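Long-range contacts in beta-galactosidase (Marinomonas sp. ef1, PDB 6Y2K), which hydrolyses terminal beta-D-galactose residues of beta-galactosides as a cold-active family GH42 enzyme that assembles into a hexamer: residues Val289-Ala294 against Trp438-Tyr443; Pro317-Trp322 against Met364-Leu369. All coordinates share one frame; numbering follows the deposited sequence.

Contact 1 (Val289-Ala294 against Trp438-Tyr443); sequences VGHPDA and WCYRMY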
# COMPACT_ATOMS: atom_id res chain seq x y z
N VAL A 289 -24.56 -14.43 -4.39
CA VAL A 289 -25.95 -14.11 -3.99
C VAL A 289 -26.56 -12.83 -4.58
O VAL A 289 -27.79 -12.64 -4.50
CB VAL A 289 -26.09 -14.06 -2.45
CG1 VAL A 289 -25.79 -15.44 -1.86
CG2 VAL A 289 -25.19 -13.00 -1.83
N GLY A 290 -25.73 -11.95 -5.14
CA GLY A 290 -26.19 -10.64 -5.59
C GLY A 290 -26.23 -9.65 -4.45
O GLY A 290 -26.20 -10.03 -3.28
N HIS A 291 -26.30 -8.36 -4.78
CA HIS A 291 -26.34 -7.33 -3.76
C HIS A 291 -27.66 -7.47 -2.99
O HIS A 291 -28.68 -7.82 -3.59
CB HIS A 291 -26.23 -5.93 -4.39
CG HIS A 291 -26.14 -4.83 -3.39
ND1 HIS A 291 -27.26 -4.18 -2.90
CD2 HIS A 291 -25.07 -4.24 -2.80
CE1 HIS A 291 -26.87 -3.25 -2.03
NE2 HIS A 291 -25.55 -3.27 -1.96
N PRO A 292 -27.64 -7.24 -1.66
CA PRO A 292 -28.87 -7.44 -0.84
C PRO A 292 -30.14 -6.69 -1.28
O PRO A 292 -31.25 -7.12 -0.93
CB PRO A 292 -28.44 -6.95 0.53
CG PRO A 292 -26.99 -7.29 0.58
CD PRO A 292 -26.49 -6.94 -0.79
N ASP A 293 -29.97 -5.60 -2.04
CA ASP A 293 -31.08 -4.79 -2.55
C ASP A 293 -31.35 -4.88 -4.06
O ASP A 293 -32.20 -4.15 -4.58
CB ASP A 293 -30.84 -3.33 -2.16
CG ASP A 293 -30.63 -3.17 -0.68
OD1 ASP A 293 -31.42 -3.79 0.09
OD2 ASP A 293 -29.66 -2.48 -0.28
N ALA A 294 -30.66 -5.78 -4.75
CA ALA A 294 -30.77 -5.86 -6.20
C ALA A 294 -32.17 -6.30 -6.63
O ALA A 294 -32.77 -5.70 -7.53
CB ALA A 294 -29.72 -6.81 -6.77
N TRP A 438 -28.25 7.08 -7.24
CA TRP A 438 -28.64 7.87 -6.07
C TRP A 438 -29.91 7.30 -5.43
O TRP A 438 -29.95 7.12 -4.21
CB TRP A 438 -28.81 9.35 -6.45
CG TRP A 438 -29.32 10.23 -5.33
CD1 TRP A 438 -30.47 10.95 -5.34
CD2 TRP A 438 -28.70 10.48 -4.06
NE1 TRP A 438 -30.61 11.63 -4.16
CE2 TRP A 438 -29.54 11.36 -3.35
CE3 TRP A 438 -27.52 10.03 -3.45
CZ2 TRP A 438 -29.24 11.83 -2.06
CZ3 TRP A 438 -27.21 10.49 -2.16
CH2 TRP A 438 -28.09 11.37 -1.47
N CYS A 439 -30.92 6.98 -6.25
CA CYS A 439 -32.16 6.35 -5.75
C CYS A 439 -31.85 5.02 -5.05
O CYS A 439 -32.33 4.76 -3.94
CB CYS A 439 -33.17 6.13 -6.88
SG CYS A 439 -33.93 7.62 -7.59
N TYR A 440 -31.00 4.22 -5.69
CA TYR A 440 -30.60 2.91 -5.17
C TYR A 440 -29.86 3.03 -3.84
O TYR A 440 -30.11 2.26 -2.93
CB TYR A 440 -29.72 2.17 -6.18
CG TYR A 440 -29.49 0.71 -5.86
CD1 TYR A 440 -28.42 0.31 -5.07
CD2 TYR A 440 -30.34 -0.27 -6.36
CE1 TYR A 440 -28.20 -1.03 -4.78
CE2 TYR A 440 -30.12 -1.61 -6.09
CZ TYR A 440 -29.06 -1.99 -5.29
OH TYR A 440 -28.83 -3.32 -5.03
N ARG A 441 -28.96 4.01 -3.73
CA ARG A 441 -28.20 4.21 -2.48
C ARG A 441 -29.05 4.82 -1.34
O ARG A 441 -28.80 4.50 -0.16
CB ARG A 441 -26.94 5.05 -2.74
CG ARG A 441 -25.94 4.39 -3.68
CD ARG A 441 -25.39 3.08 -3.14
NE ARG A 441 -24.55 2.37 -4.10
CZ ARG A 441 -24.06 1.14 -3.93
NH1 ARG A 441 -24.31 0.45 -2.81
NH2 ARG A 441 -23.31 0.58 -4.87
N MET A 442 -30.03 5.64 -1.68
CA MET A 442 -31.02 6.09 -0.67
C MET A 442 -31.84 4.89 -0.19
O MET A 442 -32.08 4.74 1.00
CB MET A 442 -31.93 7.20 -1.21
CG MET A 442 -31.22 8.53 -1.47
SD MET A 442 -32.34 9.94 -1.47
CE MET A 442 -32.45 10.27 0.29
N TYR A 443 -32.23 4.03 -1.13
CA TYR A 443 -32.98 2.81 -0.83
C TYR A 443 -32.18 1.84 0.05
O TYR A 443 -32.72 1.29 1.01
CB TYR A 443 -33.43 2.14 -2.14
CG TYR A 443 -34.26 0.89 -1.96
CD1 TYR A 443 -35.64 0.96 -1.74
CD2 TYR A 443 -33.67 -0.37 -2.03
CE1 TYR A 443 -36.41 -0.20 -1.60
CE2 TYR A 443 -34.41 -1.52 -1.89
CZ TYR A 443 -35.78 -1.44 -1.67
OH TYR A 443 -36.49 -2.60 -1.53
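Asp293 OD1 is gripped by two salt bridges, from Arg447 NE on the same helix as Trp438-Tyr443 and from Arg611 NE. Chi1 of -54° sets the carboxylate beside its own backbone N, and CB rests at the ring edge of Tyr443, 4.0 Å from CE2. Asp293 is also the third residue of a type I turn, His291 to Ala294, closed by Ala294 N donating to His291 O at 3.1 Å. Inside the turn Asp293 N donates to His291 ND1 over 3.2 Å, with 164° at the hydrogen but the donor tilted out of the imidazole plane. His291 and Tyr440 reach for each other tip to tip, both with CG anti to the backbone N; Tyr440 OH, hydrogen-bonded to Tyr278 OH, ends 2.8 Å from His291 ND1, and the ring planes meet obliquely at 54°. Glu444 bridges two groups, OE1 hydrogen-bonded to His291 NE2 and OE2 in a salt bridge with Arg441 NH1, which forms a second one with Glu282. An alanine in place of His291 would remove the acceptor of Asp293 N and the partner of Glu444, and would probably loosen the turn against the helix. The contact thus joins the loop before helix 294-305 of the TIM barrel to helix 435-448 of the trimerisation domain, whose Tyr443 also packs on strand 453-456 and whose Trp438 and Met442 touch helix 585-598.

Contact 2 (Pro317-Trp322 against Met364-Leu369); sequences PGPVNW and MHAGLL. With GOL (glycerol), chain D.
The imidazole of His365 is the flat group around which Pro317-Trp322 and Met364-Leu369, running nearly antiparallel, are ordered. Val320 lies alongside it, pointing the same way, and sets CG1 over one face, 3.8 Å from the ring centroid and 28° off the normal: a CH-pi contact. The rim is polar. His365 ND1 donates to Ala366 O at 2.9 Å, on a carbonyl lone pair and only 2° out of the ring plane, which fixes the rotation of the ring. O1 of a glycerol, probably from the crystallisation liquor, meets His365 NE2 in plane at 2.8 Å, and either partner could be the donor. Trp322 NE1 donates to that same O1, also at 2.8 Å and at the indole edge. Asn321 OD1 reaches the imidazole edge 3.4 Å from His365 CD2, its amide plane crossing the ring plane obliquely at 47°; this oxygen is buried without a hydrogen-bonding partner. Backbone pairing adds Ala366 N to Pro319 O, 2.9 Å and nearly along the C=O axis. Next to it Gly318 CA packs 3.7 Å from Ala366 CB, where a CB on Gly318 would clash, and a water joins Pro317 O to Gly367 O. Phe352 meets the His365 ring edge-to-face, and Gln429 of a second subunit hydrogen-bonds Val320 O. Glycerol also binds Glu142, Glu362 and Arg103. With ND1 a donor, a neutral His365 would probably offer NE2 as an acceptor to the glycerol hydroxyl, while a protonated ring could donate there as well; His365 and Trp322 together form a hydroxyl-binding corner, consistent with a place for a sugar hydroxyl.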
# COMPACT_ATOMS: atom_id res chain seq x y z
N PRO A 317 -31.89 -19.50 -11.81
CA PRO A 317 -31.85 -20.81 -11.15
C PRO A 317 -30.45 -21.41 -10.99
O PRO A 317 -30.29 -22.47 -10.37
CB PRO A 317 -32.65 -21.68 -12.12
CG PRO A 317 -32.20 -21.18 -13.45
CD PRO A 317 -31.96 -19.69 -13.28
N GLY A 318 -29.45 -20.75 -11.57
CA GLY A 318 -28.11 -21.31 -11.71
C GLY A 318 -27.28 -20.31 -12.50
O GLY A 318 -27.73 -19.17 -12.71
N PRO A 319 -26.09 -20.71 -12.97
CA PRO A 319 -25.28 -19.76 -13.73
C PRO A 319 -25.96 -19.35 -15.04
O PRO A 319 -26.61 -20.19 -15.68
CB PRO A 319 -23.98 -20.53 -14.01
CG PRO A 319 -24.36 -21.96 -13.91
CD PRO A 319 -25.44 -22.03 -12.87
N VAL A 320 -25.82 -18.08 -15.42
CA VAL A 320 -26.33 -17.56 -16.70
C VAL A 320 -25.17 -17.44 -17.73
O VAL A 320 -24.03 -17.79 -17.43
CB VAL A 320 -27.10 -16.23 -16.51
CG1 VAL A 320 -28.26 -16.41 -15.52
CG2 VAL A 320 -26.20 -15.08 -16.08
N ASN A 321 -25.48 -16.96 -18.94
CA ASN A 321 -24.52 -16.91 -20.05
C ASN A 321 -24.01 -15.51 -20.39
O ASN A 321 -22.98 -15.38 -21.04
CB ASN A 321 -25.18 -17.43 -21.33
CG ASN A 321 -26.40 -16.62 -21.73
OD1 ASN A 321 -27.42 -16.69 -21.04
ND2 ASN A 321 -26.29 -15.82 -22.80
N TRP A 322 -24.74 -14.47 -19.98
CA TRP A 322 -24.64 -13.15 -20.63
C TRP A 322 -23.79 -12.09 -19.93
O TRP A 322 -23.43 -11.10 -20.55
CB TRP A 322 -26.04 -12.58 -20.96
CG TRP A 322 -27.04 -12.60 -19.83
CD1 TRP A 322 -28.06 -13.49 -19.67
CD2 TRP A 322 -27.12 -11.68 -18.74
NE1 TRP A 322 -28.77 -13.19 -18.53
CE2 TRP A 322 -28.22 -12.08 -17.95
CE3 TRP A 322 -26.38 -10.56 -18.35
CZ2 TRP A 322 -28.59 -11.41 -16.78
CZ3 TRP A 322 -26.76 -9.88 -17.19
CH2 TRP A 322 -27.84 -10.31 -16.42
N MET A 364 -25.33 -22.09 -22.39
CA MET A 364 -24.72 -22.11 -21.05
C MET A 364 -25.60 -21.51 -19.93
O MET A 364 -25.15 -21.41 -18.79
CB MET A 364 -23.36 -21.39 -21.06
CG MET A 364 -22.35 -21.96 -22.04
SD MET A 364 -21.98 -23.71 -21.77
CE MET A 364 -21.04 -23.63 -20.25
N HIS A 365 -26.85 -21.15 -20.24
CA HIS A 365 -27.78 -20.63 -19.23
C HIS A 365 -28.48 -21.80 -18.54
O HIS A 365 -29.19 -22.56 -19.19
CB HIS A 365 -28.83 -19.71 -19.88
CG HIS A 365 -29.63 -18.90 -18.91
ND1 HIS A 365 -30.36 -19.46 -17.89
CD2 HIS A 365 -29.85 -17.56 -18.84
CE1 HIS A 365 -30.98 -18.51 -17.21
NE2 HIS A 365 -30.70 -17.35 -17.78
N ALA A 366 -28.29 -21.92 -17.23
CA ALA A 366 -28.86 -23.02 -16.46
C ALA A 366 -30.38 -23.03 -16.41
O ALA A 366 -31.05 -22.03 -16.73
CB ALA A 366 -28.30 -23.00 -15.04
N GLY A 367 -30.93 -24.18 -16.05
CA GLY A 367 -32.35 -24.33 -15.79
C GLY A 367 -32.57 -25.18 -14.56
O GLY A 367 -31.62 -25.51 -13.86
N LEU A 368 -33.83 -25.54 -14.31
CA LEU A 368 -34.15 -26.49 -13.24
C LEU A 368 -33.58 -27.87 -13.55
O LEU A 368 -33.23 -28.60 -12.64
CB LEU A 368 -35.66 -26.63 -12.98
CG LEU A 368 -36.52 -25.41 -12.62
CD1 LEU A 368 -37.74 -25.84 -11.79
CD2 LEU A 368 -35.76 -24.32 -11.89
N LEU A 369 -33.52 -28.21 -14.84
CA LEU A 369 -32.87 -29.42 -15.33
C LEU A 369 -31.63 -29.08 -16.16
O LEU A 369 -31.56 -28.02 -16.78
CB LEU A 369 -33.82 -30.22 -16.23
CG LEU A 369 -35.21 -30.55 -15.69
CD1 LEU A 369 -35.93 -31.47 -16.67
CD2 LEU A 369 -35.15 -31.18 -14.31
C1 GOL D . -31.96 -14.92 -19.73
O1 GOL D . -31.14 -14.68 -18.55
C2 GOL D . -32.03 -13.73 -20.72
O2 GOL D . -32.72 -14.20 -21.91
C3 GOL D . -32.72 -12.52 -20.09
O3 GOL D . -32.54 -11.29 -20.84
O HOH W 1 -30.35 -25.08 -11.30

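Overall arrangement
Along the chain contact 2 is nested inside the loop that contact 1 closes: from Ala294 the chain follows helix 294-305 and strand 310-315 straight to Pro317. In space the two are separate, with centres about 23 Å apart and nearest atoms about 10 Å apart. Contact 2 joins the loops after the seventh and eighth barrel strands, beside a glycerol that also binds Glu142, which follows the fourth strand, where GH42 relatives carry the acid/base; this probably marks the active-site pocket. Contact 1 is touched by no other subunit and its centre lies about 12 Å from the chain centre, against about 21 Å for contact 2, which a second subunit also touches.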